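Long-range contacts in dihydrodipicolinate synthase (PDB 1XKY), which probably catalyses the condensation of pyruvate with aspartate semialdehyde, an early step of lysine biosynthesis, on a TIM-barrel scaffold: residues 13-24 against 47-58; 29-37 against 66-77. All coordinates share one frame; numbering follows the deposited sequence.

Interaction 1. Residues 13-24 against 47-58; sequences FGTIATAMVTPF and TTAIVVGGTTGE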
loop_
_atom_site.group_PDB
_atom_site.type_symbol
_atom_site.label_atom_id
_atom_site.label_comp_id
_atom_site.label_asym_id
_atom_site.label_seq_id
_atom_site.Cartn_x
_atom_site.Cartn_y
_atom_site.Cartn_z
ATOM N N PHE A 13 2.842 -8.960 -33.071
ATOM C CA PHE A 13 1.585 -8.347 -32.641
ATOM C C PHE A 13 1.521 -6.849 -32.942
ATOM O O PHE A 13 0.487 -6.234 -32.724
ATOM C CB PHE A 13 1.349 -8.581 -31.148
ATOM C CG PHE A 13 1.336 -10.023 -30.760
ATOM C CD1 PHE A 13 0.463 -10.912 -31.376
ATOM C CD2 PHE A 13 2.183 -10.500 -29.774
ATOM C CE1 PHE A 13 0.441 -12.249 -31.018
ATOM C CE2 PHE A 13 2.165 -11.842 -29.413
ATOM C CZ PHE A 13 1.294 -12.712 -30.030
ATOM N N GLY A 14 2.619 -6.276 -33.430
ATOM C CA GLY A 14 2.686 -4.843 -33.723
ATOM C C GLY A 14 2.782 -3.968 -32.482
ATOM O O GLY A 14 3.162 -4.439 -31.398
ATOM N N THR A 15 2.433 -2.692 -32.638
ATOM C CA THR A 15 2.585 -1.703 -31.565
ATOM C C THR A 15 1.310 -1.452 -30.764
ATOM O O THR A 15 1.386 -0.992 -29.631
ATOM C CB THR A 15 3.071 -0.343 -32.121
ATOM O OG1 THR A 15 2.288 0.008 -33.273
ATOM C CG2 THR A 15 4.535 -0.410 -32.504
ATOM N N ILE A 16 0.142 -1.711 -31.352
ATOM C CA ILE A 16 -1.136 -1.518 -30.650
ATOM C C ILE A 16 -2.047 -2.746 -30.741
ATOM O O ILE A 16 -2.899 -2.841 -31.626
ATOM C CB ILE A 16 -1.915 -0.292 -31.171
ATOM C CG1 ILE A 16 -1.015 0.957 -31.192
ATOM C CG2 ILE A 16 -3.158 -0.051 -30.288
ATOM C CD1 ILE A 16 -1.664 2.194 -31.758
ATOM N N ALA A 17 -1.863 -3.684 -29.816
ATOM C CA ALA A 17 -2.846 -4.743 -29.615
ATOM C C ALA A 17 -4.012 -4.151 -28.840
ATOM O O ALA A 17 -3.825 -3.273 -27.996
ATOM C CB ALA A 17 -2.238 -5.928 -28.874
ATOM N N THR A 18 -5.223 -4.593 -29.153
ATOM C CA THR A 18 -6.397 -4.060 -28.506
ATOM C C THR A 18 -7.105 -5.155 -27.735
ATOM O O THR A 18 -7.383 -6.239 -28.280
ATOM C CB THR A 18 -7.355 -3.384 -29.511
ATOM O OG1 THR A 18 -6.695 -2.253 -30.091
ATOM C CG2 THR A 18 -8.632 -2.922 -28.827
ATOM N N ALA A 19 -7.347 -4.855 -26.455
ATOM C CA ALA A 19 -8.116 -5.694 -25.543
ATOM C C ALA A 19 -9.594 -5.460 -25.800
ATOM O O ALA A 19 -10.235 -4.639 -25.143
ATOM C CB ALA A 19 -7.770 -5.364 -24.091
ATOM N N MET A 20 -10.131 -6.205 -26.756
ATOM C CA MET A 20 -11.441 -5.912 -27.316
ATOM C C MET A 20 -12.588 -6.236 -26.370
ATOM O O MET A 20 -12.630 -7.309 -25.776
ATOM C CB MET A 20 -11.636 -6.691 -28.616
ATOM C CG MET A 20 -12.756 -6.176 -29.461
ATOM S SD MET A 20 -12.989 -7.165 -30.939
ATOM C CE MET A 20 -13.551 -8.711 -30.250
ATOM N N VAL A 21 -13.532 -5.305 -26.261
ATOM C CA VAL A 21 -14.793 -5.559 -25.580
ATOM C C VAL A 21 -15.610 -6.624 -26.318
ATOM O O VAL A 21 -15.424 -6.864 -27.513
ATOM C CB VAL A 21 -15.647 -4.254 -25.398
ATOM C CG1 VAL A 21 -14.876 -3.225 -24.594
ATOM C CG2 VAL A 21 -16.092 -3.670 -26.755
ATOM N N THR A 22 -16.506 -7.276 -25.589
ATOM C CA THR A 22 -17.423 -8.248 -26.183
ATOM C C THR A 22 -18.815 -7.615 -26.300
ATOM O O THR A 22 -19.498 -7.423 -25.281
ATOM C CB THR A 22 -17.495 -9.539 -25.348
ATOM O OG1 THR A 22 -16.181 -10.094 -25.199
ATOM C CG2 THR A 22 -18.395 -10.568 -26.028
ATOM N N PRO A 23 -19.224 -7.240 -27.528
ATOM C CA PRO A 23 -20.565 -6.678 -27.701
ATOM C C PRO A 23 -21.689 -7.627 -27.278
ATOM O O PRO A 23 -21.660 -8.815 -27.621
ATOM C CB PRO A 23 -20.641 -6.390 -29.212
ATOM C CG PRO A 23 -19.229 -6.271 -29.649
ATOM C CD PRO A 23 -18.465 -7.233 -28.796
ATOM N N PHE A 24 -22.656 -7.094 -26.534
ATOM C CA PHE A 24 -23.855 -7.838 -26.148
ATOM C C PHE A 24 -25.105 -7.195 -26.735
ATOM O O PHE A 24 -25.183 -5.966 -26.911
ATOM C CB PHE A 24 -24.014 -7.921 -24.620
ATOM C CG PHE A 24 -22.885 -8.634 -23.908
ATOM C CD1 PHE A 24 -22.315 -8.083 -22.762
ATOM C CD2 PHE A 24 -22.396 -9.851 -24.368
ATOM C CE1 PHE A 24 -21.273 -8.731 -22.090
ATOM C CE2 PHE A 24 -21.356 -10.510 -23.692
ATOM C CZ PHE A 24 -20.801 -9.946 -22.559
ATOM N N THR A 47 -5.418 -0.584 -34.808
ATOM C CA THR A 47 -5.227 -1.846 -34.065
ATOM C C THR A 47 -4.407 -2.841 -34.890
ATOM O O THR A 47 -4.737 -3.113 -36.050
ATOM C CB THR A 47 -6.585 -2.474 -33.638
ATOM O OG1 THR A 47 -7.192 -1.665 -32.621
ATOM C CG2 THR A 47 -6.413 -3.898 -33.093
ATOM N N THR A 48 -3.335 -3.374 -34.291
ATOM C CA THR A 48 -2.407 -4.282 -34.988
ATOM C C THR A 48 -2.527 -5.749 -34.551
ATOM O O THR A 48 -1.891 -6.627 -35.131
ATOM C CB THR A 48 -0.927 -3.830 -34.820
ATOM O OG1 THR A 48 -0.529 -3.890 -33.442
ATOM C CG2 THR A 48 -0.738 -2.426 -35.326
ATOM N N ALA A 49 -3.325 -5.997 -33.518
ATOM C CA ALA A 49 -3.592 -7.341 -33.013
ATOM C C ALA A 49 -4.828 -7.251 -32.140
ATOM O O ALA A 49 -5.051 -6.229 -31.489
ATOM C CB ALA A 49 -2.406 -7.885 -32.209
ATOM N N ILE A 50 -5.639 -8.301 -32.129
ATOM C CA ILE A 50 -6.838 -8.299 -31.304
ATOM C C ILE A 50 -6.772 -9.368 -30.221
ATOM O O ILE A 50 -6.596 -10.547 -30.519
ATOM C CB ILE A 50 -8.112 -8.484 -32.145
ATOM C CG1 ILE A 50 -8.309 -7.269 -33.054
ATOM C CG2 ILE A 50 -9.340 -8.677 -31.233
ATOM C CD1 ILE A 50 -9.449 -7.408 -34.024
ATOM N N VAL A 51 -6.918 -8.935 -28.967
ATOM C CA VAL A 51 -7.092 -9.858 -27.847
ATOM C C VAL A 51 -8.591 -10.095 -27.648
ATOM O O VAL A 51 -9.352 -9.157 -27.389
ATOM C CB VAL A 51 -6.452 -9.344 -26.531
ATOM C CG1 VAL A 51 -6.503 -10.430 -25.471
ATOM C CG2 VAL A 51 -5.021 -8.903 -26.766
ATOM N N VAL A 52 -9.005 -11.351 -27.792
ATOM C CA VAL A 52 -10.410 -11.722 -27.726
ATOM C C VAL A 52 -10.724 -12.432 -26.421
ATOM O O VAL A 52 -10.030 -13.387 -26.028
ATOM C CB VAL A 52 -10.800 -12.682 -28.865
ATOM C CG1 VAL A 52 -12.299 -12.985 -28.819
ATOM C CG2 VAL A 52 -10.415 -12.103 -30.208
ATOM N N GLY A 53 -11.797 -11.978 -25.780
ATOM C CA GLY A 53 -12.320 -12.605 -24.572
ATOM C C GLY A 53 -11.400 -12.480 -23.373
ATOM O O GLY A 53 -11.341 -13.383 -22.539
ATOM N N GLY A 54 -10.666 -11.373 -23.291
ATOM C CA GLY A 54 -9.860 -11.085 -22.111
ATOM C C GLY A 54 -10.696 -10.407 -21.038
ATOM O O GLY A 54 -11.923 -10.400 -21.113
ATOM N N THR A 55 -10.027 -9.817 -20.050
ATOM C CA THR A 55 -10.696 -9.096 -18.960
ATOM C C THR A 55 -11.630 -7.987 -19.474
ATOM O O THR A 55 -12.779 -7.864 -19.046
ATOM C CB THR A 55 -9.655 -8.435 -18.048
ATOM O OG1 THR A 55 -8.528 -9.316 -17.892
ATOM C CG2 THR A 55 -10.272 -8.088 -16.683
ATOM N N THR A 56 -11.117 -7.190 -20.403
ATOM C CA THR A 56 -11.887 -6.125 -21.027
ATOM C C THR A 56 -13.040 -6.695 -21.857
ATOM O O THR A 56 -14.039 -6.019 -22.056
ATOM C CB THR A 56 -10.976 -5.235 -21.900
ATOM O OG1 THR A 56 -9.881 -4.780 -21.103
ATOM C CG2 THR A 56 -11.729 -4.038 -22.462
ATOM N N GLY A 57 -12.889 -7.935 -22.326
ATOM C CA GLY A 57 -13.956 -8.670 -23.012
ATOM C C GLY A 57 -14.878 -9.449 -22.087
ATOM O O GLY A 57 -15.670 -10.286 -22.543
ATOM N N GLU A 58 -14.772 -9.181 -20.786
ATOM C CA GLU A 58 -15.653 -9.763 -19.778
ATOM C C GLU A 58 -15.559 -11.284 -19.682
ATOM O O GLU A 58 -16.552 -11.964 -19.418
ATOM C CB GLU A 58 -17.098 -9.287 -19.990
ATOM C CG GLU A 58 -17.284 -7.829 -19.603
ATOM C CD GLU A 58 -18.643 -7.274 -19.997
ATOM O OE1 GLU A 58 -18.726 -6.615 -21.065
ATOM O OE2 GLU A 58 -19.616 -7.492 -19.233
HETATM O O HOH W 1 -13.672 -9.794 -26.387
HETATM O O HOH W 2 -10.588 -8.895 -24.987
HETATM O O HOH W 3 -16.666 -6.644 -22.859
#
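Residues 16-19 and 49-52 pair as the first two parallel strands of the TIM barrel, joined through helix 32-44 as a beta-alpha-beta crossover, and four of the eight hydrogen bonds between 13-24 and 47-58 run from backbone to backbone. Thr18 N donates to Ala49 O and Val51 N to Thr18 O (2.8 Å), after which Met20 N reaches Val51 O (3.1 Å). At the start of the strands Thr48 N donates to Ile16 O.

Threonine hydroxyls add to this ladder. With chi1 of 64°, Thr48 OG1 sits between its own N and carbonyl carbon, from where it donates to Phe13 O (2.7 Å) in the carbonyl plane, on a lone pair, while accepting from Ile16 N. Gly14 has positive phi and no side chain, so Thr48 OG1 can lie 3.4 Å from Gly14 CA, where a CB would collide. On the outer face of the strands Thr18 OG1 and Thr47 OG1 meet at 2.6 Å, their side chains crossing at about a right angle; Thr18 OG1 also bonds Ser218.

Apolar contacts are slight: small Ala17 and Ala49 touch CB to CB, and Met20 SD lies against Ile50 CG2.

Beyond the strands three waters bridge the loops. Lys264 forms a salt bridge with Glu58 OE1, and water 3 donates to that oxygen while accepting from Thr22 N. Nearby, Thr22 OG1 donates to Gly57 O at 2.7 Å.

Interaction 2. Residues 29-37 against 66-77; sequences NIDFAKTTK and EKVALYRHVVSV
The helical segments 32-37 and 66-77 run in roughly the same direction, their axes 10.1 Å apart at closest approach and inclined at 42°. Ile30, just before the first helix, lies beside Glu66, whereas Thr36 has come alongside Val77, where the CA atoms are 6.2 Å apart. Asp31 is the N-cap of helix 32-44: its OD1 accepts from Lys34 N, and its carbonyl oxygen takes both Thr35 N and Thr35 OG1.

His73 is the centre of the side-chain packing. CG stands anti to the backbone N (chi1 -179°), which carries the imidazole across to the first helix. Phe32 turns its edge to one imidazole face in a T-shaped stack, with ring planes at 75° and CD2 3.6 Å from His73 CG; its CB makes a CH-pi contact over the same ring. Val77 CG2 lies over the opposite face, toward its rim, so the imidazole is held from both sides. At the ring's own edge Thr36 OG1 and His73 NE2 share a hydrogen bond of 2.8 Å, which would fix the rotation of the ring, and Thr35 CG2 lies 3.8 Å from His73 CD2. Branched at CB, each threonine uses both arms: Thr35 OG1 bonds Asp31 O, and Thr36 CG2 packs on Val77.

Nearer the start of the helices Ile30 does double duty. Its CG2 lies over the centre of the Phe32 ring, while CD1 extends to Glu66 O (3.6 Å) and Leu70 CB. Small Ala69 allows Phe32 CZ to approach its CB to 4.2 Å. A water joins Ile30 N to Glu66 OE2, a carboxylate also bound by Thr63 N and Arg278.

This is the side-by-side packing of consecutive outer helices of a TIM barrel, here the first two.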
loop_
_atom_site.group_PDB
_atom_site.type_symbol
_atom_site.label_atom_id
_atom_site.label_comp_id
_atom_site.label_asym_id
_atom_site.label_seq_id
_atom_site.Cartn_x
_atom_site.Cartn_y
_atom_site.Cartn_z
ATOM N N ASN A 29 -26.849 -11.331 -24.534
ATOM C CA ASN A 29 -26.151 -12.374 -25.281
ATOM C C ASN A 29 -25.154 -11.742 -26.234
ATOM O O ASN A 29 -25.303 -10.579 -26.604
ATOM C CB ASN A 29 -27.139 -13.248 -26.062
ATOM C CG ASN A 29 -28.103 -13.993 -25.157
ATOM O OD1 ASN A 29 -29.317 -13.941 -25.352
ATOM N ND2 ASN A 29 -27.567 -14.675 -24.152
ATOM N N ILE A 30 -24.145 -12.511 -26.633
ATOM C CA ILE A 30 -23.154 -12.027 -27.591
ATOM C C ILE A 30 -23.831 -11.563 -28.888
ATOM O O ILE A 30 -24.612 -12.306 -29.487
ATOM C CB ILE A 30 -22.081 -13.100 -27.924
ATOM C CG1 ILE A 30 -21.244 -13.423 -26.676
ATOM C CG2 ILE A 30 -21.181 -12.610 -29.071
ATOM C CD1 ILE A 30 -20.235 -14.554 -26.855
ATOM N N ASP A 31 -23.520 -10.339 -29.310
ATOM C CA ASP A 31 -24.019 -9.809 -30.573
ATOM C C ASP A 31 -22.937 -9.940 -31.635
ATOM O O ASP A 31 -21.987 -9.151 -31.676
ATOM C CB ASP A 31 -24.448 -8.354 -30.417
ATOM C CG ASP A 31 -25.298 -7.878 -31.577
ATOM O OD1 ASP A 31 -24.888 -8.060 -32.744
ATOM O OD2 ASP A 31 -26.377 -7.325 -31.307
ATOM N N PHE A 32 -23.083 -10.947 -32.491
ATOM C CA PHE A 32 -22.047 -11.264 -33.473
ATOM C C PHE A 32 -21.940 -10.213 -34.583
ATOM O O PHE A 32 -20.834 -9.887 -35.014
ATOM C CB PHE A 32 -22.248 -12.680 -34.022
ATOM C CG PHE A 32 -22.025 -13.743 -32.984
ATOM C CD1 PHE A 32 -23.082 -14.239 -32.237
ATOM C CD2 PHE A 32 -20.750 -14.202 -32.714
ATOM C CE1 PHE A 32 -22.871 -15.213 -31.259
ATOM C CE2 PHE A 32 -20.533 -15.170 -31.745
ATOM C CZ PHE A 32 -21.593 -15.674 -31.016
ATOM N N ALA A 33 -23.073 -9.651 -35.006
ATOM C CA ALA A 33 -23.066 -8.580 -36.005
ATOM C C ALA A 33 -22.349 -7.325 -35.492
ATOM O O ALA A 33 -21.591 -6.700 -36.232
ATOM C CB ALA A 33 -24.492 -8.233 -36.441
ATOM N N LYS A 34 -22.589 -6.955 -34.235
ATOM C CA LYS A 34 -21.864 -5.832 -33.617
ATOM C C LYS A 34 -20.373 -6.149 -33.466
ATOM O O LYS A 34 -19.528 -5.266 -33.615
ATOM C CB LYS A 34 -22.469 -5.462 -32.255
ATOM C CG LYS A 34 -23.824 -4.781 -32.355
ATOM C CD LYS A 34 -24.454 -4.488 -30.989
ATOM C CE LYS A 34 -25.598 -3.464 -31.136
ATOM N NZ LYS A 34 -26.050 -2.903 -29.818
ATOM N N THR A 35 -20.055 -7.407 -33.172
ATOM C CA THR A 35 -18.660 -7.840 -33.100
ATOM C C THR A 35 -17.969 -7.652 -34.456
ATOM O O THR A 35 -16.861 -7.128 -34.516
ATOM C CB THR A 35 -18.537 -9.304 -32.624
ATOM O OG1 THR A 35 -19.178 -9.454 -31.347
ATOM C CG2 THR A 35 -17.080 -9.717 -32.497
ATOM N N THR A 36 -18.636 -8.049 -35.534
ATOM C CA THR A 36 -18.099 -7.852 -36.884
ATOM C C THR A 36 -17.818 -6.368 -37.130
ATOM O O THR A 36 -16.720 -6.001 -37.555
ATOM C CB THR A 36 -19.052 -8.411 -37.958
ATOM O OG1 THR A 36 -19.278 -9.802 -37.709
ATOM C CG2 THR A 36 -18.478 -8.235 -39.371
ATOM N N LYS A 37 -18.788 -5.515 -36.815
ATOM C CA LYS A 37 -18.606 -4.074 -36.976
ATOM C C LYS A 37 -17.407 -3.571 -36.168
ATOM O O LYS A 37 -16.581 -2.803 -36.677
ATOM C CB LYS A 37 -19.870 -3.316 -36.568
ATOM C CG LYS A 37 -19.861 -1.852 -36.984
ATOM C CD LYS A 37 -20.985 -1.047 -36.316
ATOM C CE LYS A 37 -22.345 -1.255 -36.969
ATOM N NZ LYS A 37 -23.114 -2.387 -36.370
ATOM N N GLU A 66 -19.463 -19.856 -24.953
ATOM C CA GLU A 66 -19.490 -18.477 -25.466
ATOM C C GLU A 66 -18.112 -17.997 -25.925
ATOM O O GLU A 66 -17.973 -17.404 -27.005
ATOM C CB GLU A 66 -20.057 -17.530 -24.402
ATOM C CG GLU A 66 -21.568 -17.617 -24.280
ATOM C CD GLU A 66 -22.140 -16.754 -23.175
ATOM O OE1 GLU A 66 -21.534 -16.663 -22.085
ATOM O OE2 GLU A 66 -23.224 -16.183 -23.399
ATOM N N LYS A 67 -17.100 -18.273 -25.107
ATOM C CA LYS A 67 -15.731 -17.909 -25.430
ATOM C C LYS A 67 -15.318 -18.505 -26.774
ATOM O O LYS A 67 -14.860 -17.785 -27.643
ATOM C CB LYS A 67 -14.772 -18.342 -24.318
ATOM C CG LYS A 67 -14.922 -17.542 -23.036
ATOM C CD LYS A 67 -14.027 -18.091 -21.938
ATOM C CE LYS A 67 -14.193 -17.302 -20.666
ATOM N NZ LYS A 67 -13.557 -17.956 -19.509
ATOM N N VAL A 68 -15.513 -19.812 -26.937
ATOM C CA VAL A 68 -15.099 -20.529 -28.149
ATOM C C VAL A 68 -15.860 -20.032 -29.388
ATOM O O VAL A 68 -15.263 -19.855 -30.441
ATOM C CB VAL A 68 -15.264 -22.078 -27.996
ATOM C CG1 VAL A 68 -14.980 -22.801 -29.329
ATOM C CG2 VAL A 68 -14.357 -22.616 -26.877
ATOM N N ALA A 69 -17.163 -19.798 -29.256
ATOM C CA ALA A 69 -17.949 -19.200 -30.345
ATOM C C ALA A 69 -17.418 -17.809 -30.721
ATOM O O ALA A 69 -17.307 -17.465 -31.906
ATOM C CB ALA A 69 -19.416 -19.117 -29.959
ATOM N N LEU A 70 -17.097 -17.020 -29.697
ATOM C CA LEU A 70 -16.536 -15.689 -29.880
ATOM C C LEU A 70 -15.177 -15.731 -30.575
ATOM O O LEU A 70 -14.932 -14.942 -31.497
ATOM C CB LEU A 70 -16.422 -14.958 -28.529
ATOM C CG LEU A 70 -15.941 -13.503 -28.572
ATOM C CD1 LEU A 70 -16.904 -12.629 -29.361
ATOM C CD2 LEU A 70 -15.755 -12.959 -27.150
ATOM N N TYR A 71 -14.296 -16.636 -30.135
ATOM C CA TYR A 71 -12.989 -16.800 -30.781
ATOM C C TYR A 71 -13.178 -17.138 -32.260
ATOM O O TYR A 71 -12.537 -16.543 -33.136
ATOM C CB TYR A 71 -12.150 -17.929 -30.157
ATOM C CG TYR A 71 -11.873 -17.851 -28.670
ATOM C CD1 TYR A 71 -11.813 -16.629 -27.987
ATOM C CD2 TYR A 71 -11.636 -19.017 -27.944
ATOM C CE1 TYR A 71 -11.561 -16.589 -26.610
ATOM C CE2 TYR A 71 -11.371 -18.984 -26.580
ATOM C CZ TYR A 71 -11.335 -17.774 -25.915
ATOM O OH TYR A 71 -11.080 -17.770 -24.551
ATOM N N ARG A 72 -14.055 -18.108 -32.518
ATOM C CA ARG A 72 -14.288 -18.606 -33.869
ATOM C C ARG A 72 -14.796 -17.495 -34.789
ATOM O O ARG A 72 -14.327 -17.357 -35.912
ATOM C CB ARG A 72 -15.276 -19.774 -33.833
ATOM C CG ARG A 72 -15.540 -20.410 -35.173
ATOM C CD ARG A 72 -16.716 -21.373 -35.111
ATOM N NE ARG A 72 -16.381 -22.607 -34.400
ATOM C CZ ARG A 72 -16.838 -22.966 -33.202
ATOM N NH1 ARG A 72 -17.686 -22.196 -32.518
ATOM N NH2 ARG A 72 -16.446 -24.125 -32.679
ATOM N N HIS A 73 -15.738 -16.700 -34.301
ATOM C CA HIS A 73 -16.278 -15.602 -35.094
ATOM C C HIS A 73 -15.229 -14.531 -35.399
ATOM O O HIS A 73 -15.128 -14.045 -36.528
ATOM C CB HIS A 73 -17.456 -14.956 -34.382
ATOM C CG HIS A 73 -18.069 -13.833 -35.157
ATOM N ND1 HIS A 73 -18.835 -14.046 -36.281
ATOM C CD2 HIS A 73 -18.010 -12.491 -34.989
ATOM C CE1 HIS A 73 -19.242 -12.884 -36.760
ATOM N NE2 HIS A 73 -18.751 -11.923 -35.997
ATOM N N VAL A 74 -14.447 -14.169 -34.386
ATOM C CA VAL A 74 -13.422 -13.155 -34.551
ATOM C C VAL A 74 -12.335 -13.639 -35.519
ATOM O O VAL A 74 -11.865 -12.872 -36.358
ATOM C CB VAL A 74 -12.816 -12.722 -33.186
ATOM C CG1 VAL A 74 -11.664 -11.756 -33.390
ATOM C CG2 VAL A 74 -13.899 -12.100 -32.291
ATOM N N VAL A 75 -11.951 -14.907 -35.420
ATOM C CA VAL A 75 -11.022 -15.495 -36.385
ATOM C C VAL A 75 -11.569 -15.361 -37.815
ATOM O O VAL A 75 -10.838 -14.984 -38.735
ATOM C CB VAL A 75 -10.723 -16.990 -36.035
ATOM C CG1 VAL A 75 -10.132 -17.750 -37.231
ATOM C CG2 VAL A 75 -9.797 -17.069 -34.830
ATOM N N SER A 76 -12.856 -15.656 -37.983
ATOM C CA SER A 76 -13.529 -15.550 -39.284
ATOM C C SER A 76 -13.514 -14.122 -39.836
ATOM O O SER A 76 -13.141 -13.905 -40.982
ATOM C CB SER A 76 -14.978 -16.046 -39.172
ATOM O OG SER A 76 -15.674 -15.853 -40.396
ATOM N N VAL A 77 -13.932 -13.158 -39.023
ATOM C CA VAL A 77 -14.020 -11.767 -39.462
ATOM C C VAL A 77 -12.628 -11.202 -39.740
ATOM O O VAL A 77 -12.411 -10.556 -40.770
ATOM C CB VAL A 77 -14.781 -10.879 -38.441
ATOM C CG1 VAL A 77 -14.773 -9.410 -38.872
ATOM C CG2 VAL A 77 -16.210 -11.360 -38.295
HETATM O O HOH W 4 -24.345 -15.312 -25.780
#

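From the N terminus the chain passes through 13-24, 29-37, 47-58 and 66-77 in that order, and the two contacts therefore cross. Interaction 1 closes the loop that holds helix 32-44; interaction 2 closes a later loop that holds strand 49-52. Together they join two successive beta-alpha units of the barrel, strand to strand inside and helix to helix outside. Between these layers the contacts touch directly: Val52 packs on Val74, Thr22 on Leu70 and Pro23 on Thr35, while Pro23 O probably accepts a hydrogen bond from Asp31 N. The connection after strand 16-19 is thereby tied to the start of helix 32-44.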